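Local coordinates for cell cycle regulatory protein GcrA (Caulobacter crescentus, PDB 5YIU) that probably binds DNA through this domain, the DNA-binding part of a longer transcription activator that regulates the cell cycle, at residues Lys16-Asp21 / Ser26-Gln31. Numbering follows the deposited sequence. Where two conformers were deposited one is given.
Sequences KKLWLD and SQIAKQ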
loop_
_atom_site.group_PDB
_atom_site.type_symbol
_atom_site.label_atom_id
_atom_site.label_comp_id
_atom_site.label_asym_id
_atom_site.label_seq_id
_atom_site.Cartn_x
_atom_site.Cartn_y
_atom_site.Cartn_z
ATOM N N LYS A 16 -1.093 -3.543 -5.382
ATOM C CA LYS A 16 -0.698 -3.662 -6.776
ATOM C C LYS A 16 -1.882 -3.426 -7.713
ATOM O O LYS A 16 -1.783 -2.624 -8.647
ATOM C CB LYS A 16 -0.068 -5.030 -7.015
ATOM C CG LYS A 16 0.350 -5.295 -8.443
ATOM C CD LYS A 16 0.945 -6.687 -8.552
ATOM C CE LYS A 16 0.971 -7.151 -9.990
ATOM N NZ LYS A 16 1.503 -8.534 -10.118
ATOM N N LYS A 17 -3.002 -4.097 -7.461
ATOM C CA LYS A 17 -4.187 -3.944 -8.301
ATOM C C LYS A 17 -4.692 -2.507 -8.307
ATOM O O LYS A 17 -4.960 -1.937 -9.365
ATOM C CB LYS A 17 -5.302 -4.883 -7.829
ATOM C CG LYS A 17 -5.058 -6.353 -8.124
ATOM C CD LYS A 17 -6.077 -7.234 -7.407
ATOM C CE LYS A 17 -6.007 -8.683 -7.889
ATOM N NZ LYS A 17 -7.120 -9.516 -7.348
ATOM N N LEU A 18 -4.813 -1.919 -7.126
ATOM C CA LEU A 18 -5.322 -0.559 -7.006
ATOM C C LEU A 18 -4.382 0.467 -7.629
ATOM O O LEU A 18 -4.824 1.449 -8.236
ATOM C CB LEU A 18 -5.616 -0.215 -5.548
ATOM C CG LEU A 18 -6.700 -1.065 -4.884
ATOM C CD1 LEU A 18 -6.950 -0.579 -3.460
ATOM C CD2 LEU A 18 -7.999 -1.081 -5.703
ATOM N N TRP A 19 -3.085 0.241 -7.489
ATOM C CA TRP A 19 -2.122 1.139 -8.109
ATOM C C TRP A 19 -2.244 1.071 -9.632
ATOM O O TRP A 19 -2.276 2.103 -10.306
ATOM C CB TRP A 19 -0.697 0.816 -7.652
ATOM C CG TRP A 19 0.303 1.808 -8.140
ATOM C CD1 TRP A 19 1.137 1.671 -9.207
ATOM C CD2 TRP A 19 0.558 3.106 -7.593
ATOM N NE1 TRP A 19 1.905 2.795 -9.351
ATOM C CE2 TRP A 19 1.571 3.693 -8.371
ATOM C CE3 TRP A 19 0.022 3.830 -6.520
ATOM C CZ2 TRP A 19 2.073 4.967 -8.108
ATOM C CZ3 TRP A 19 0.522 5.095 -6.257
ATOM C CH2 TRP A 19 1.537 5.651 -7.050
ATOM N N LEU A 20 -2.322 -0.145 -10.170
ATOM C CA LEU A 20 -2.505 -0.323 -11.607
ATOM C C LEU A 20 -3.846 0.243 -12.077
ATOM O O LEU A 20 -3.950 0.698 -13.210
ATOM C CB LEU A 20 -2.369 -1.798 -11.993
ATOM C CG LEU A 20 -0.969 -2.390 -11.791
ATOM C CD1 LEU A 20 -1.017 -3.901 -12.003
ATOM C CD2 LEU A 20 0.065 -1.733 -12.701
ATOM N N ASP A 21 -4.853 0.217 -11.203
ATOM C CA ASP A 21 -6.166 0.793 -11.504
ATOM C C ASP A 21 -6.148 2.317 -11.553
ATOM O O ASP A 21 -7.103 2.935 -12.026
ATOM C CB ASP A 21 -7.222 0.361 -10.485
ATOM C CG ASP A 21 -7.556 -1.110 -10.561
ATOM O OD1 ASP A 21 -7.302 -1.748 -11.609
ATOM O OD2 ASP A 21 -8.106 -1.619 -9.575
ATOM N N SER A 26 -2.934 7.928 -1.429
ATOM C CA SER A 26 -3.859 8.287 -0.356
ATOM C C SER A 26 -5.044 7.339 -0.307
ATOM O O SER A 26 -5.399 6.832 0.752
ATOM C CB SER A 26 -4.370 9.715 -0.540
ATOM O OG SER A 26 -3.487 10.638 0.060
ATOM N N GLN A 27 -5.656 7.113 -1.466
ATOM C CA GLN A 27 -6.826 6.245 -1.537
ATOM C C GLN A 27 -6.457 4.829 -1.155
ATOM O O GLN A 27 -7.191 4.158 -0.437
ATOM C CB GLN A 27 -7.392 6.238 -2.957
ATOM C CG GLN A 27 -8.119 7.497 -3.375
ATOM C CD GLN A 27 -8.565 7.456 -4.836
ATOM O OE1 GLN A 27 -7.741 7.505 -5.760
ATOM N NE2 GLN A 27 -9.875 7.360 -5.050
ATOM N N ILE A 28 -5.313 4.370 -1.646
ATOM C CA ILE A 28 -4.866 3.017 -1.336
ATOM C C ILE A 28 -4.586 2.846 0.156
ATOM O O ILE A 28 -4.968 1.843 0.750
ATOM C CB ILE A 28 -3.625 2.648 -2.172
ATOM C CG1 ILE A 28 -4.006 2.578 -3.658
ATOM C CG2 ILE A 28 -3.016 1.339 -1.691
ATOM C CD1 ILE A 28 -2.846 2.401 -4.583
ATOM N N ALA A 29 -3.936 3.836 0.762
ATOM C CA ALA A 29 -3.688 3.795 2.200
ATOM C C ALA A 29 -5.002 3.691 2.969
ATOM O O ALA A 29 -5.114 2.923 3.935
ATOM C CB ALA A 29 -2.907 5.016 2.642
ATOM N N LYS A 30 -5.994 4.466 2.532
ATOM C CA LYS A 30 -7.294 4.481 3.193
ATOM C C LYS A 30 -7.961 3.110 3.096
ATOM O O LYS A 30 -8.523 2.610 4.070
ATOM C CB LYS A 30 -8.190 5.553 2.570
ATOM C CG LYS A 30 -9.421 5.915 3.386
ATOM C CD LYS A 30 -10.675 5.279 2.817
ATOM C CE LYS A 30 -11.914 5.728 3.579
ATOM N NZ LYS A 30 -13.151 5.095 3.045
ATOM N N GLN A 31 -7.888 2.493 1.924
ATOM C CA GLN A 31 -8.510 1.183 1.742
ATOM C C GLN A 31 -7.778 0.047 2.467
ATOM O O GLN A 31 -8.407 -0.857 3.003
ATOM C CB GLN A 31 -8.688 0.876 0.256
ATOM C CG GLN A 31 -9.635 1.856 -0.424
ATOM C CD GLN A 31 -10.013 1.450 -1.831
ATOM O OE1 GLN A 31 -10.037 0.264 -2.168
ATOM N NE2 GLN A 31 -10.312 2.440 -2.666
#
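Ile28 reaches from helix 25-32 into the notch between Leu18 and Trp19 of helix 9-21, and nearly everything that holds the two helices here is apolar. Its CG1 lies 3.7 Å from Leu18 CB, so the root of the leucine packs against the middle of the isoleucine chain. Beyond it, Ile28 CD1 arrives at the edge of the Trp19 ring, in the ring plane, 3.7 Å from CE3; the same methyl rests 3.6 Å from Trp19 N, against the helix backbone itself. With Ile28 CG1 anti to its own carbonyl carbon (chi1 -66°) and CD1 extended beyond it (chi2 173°), the methyl is carried out to Trp19 N and CE3. Isoleucine suits the place because its longer branch offers CG1 to Leu18 and CD1 to Trp19. The indole crosses the isoleucine at about a right angle. A broad ring suits this place because it can meet Ile28 with one edge and still reach Val44 of helix 37-47.

The mixed contact is made by Gln31, one turn after Ile28. Its amide end, OE1 with CD behind it, lies against a methyl of Leu18, OE1 at 3.5 Å from CD1, a van der Waals approach. Glutamine suits this exposed position at the margin of the contact because it is polar yet uncharged.

Segments 16-21 and 26-31 run roughly antiparallel (151°), their axes 10.2 Å apart at closest approach; a short connection, 22-24, joins their helices. Leu23 in that connection touches Leu18, Ile28 and Gln31, and Val40 of helix 37-47 meets Ile28, joining this pair to the core of a three-helix domain consistent with the helix-turn-helix class. No hydrogen bond or salt bridge links the two segments, which implies that this pairing rests on apolar packing around Ile28 and not on directional bonds.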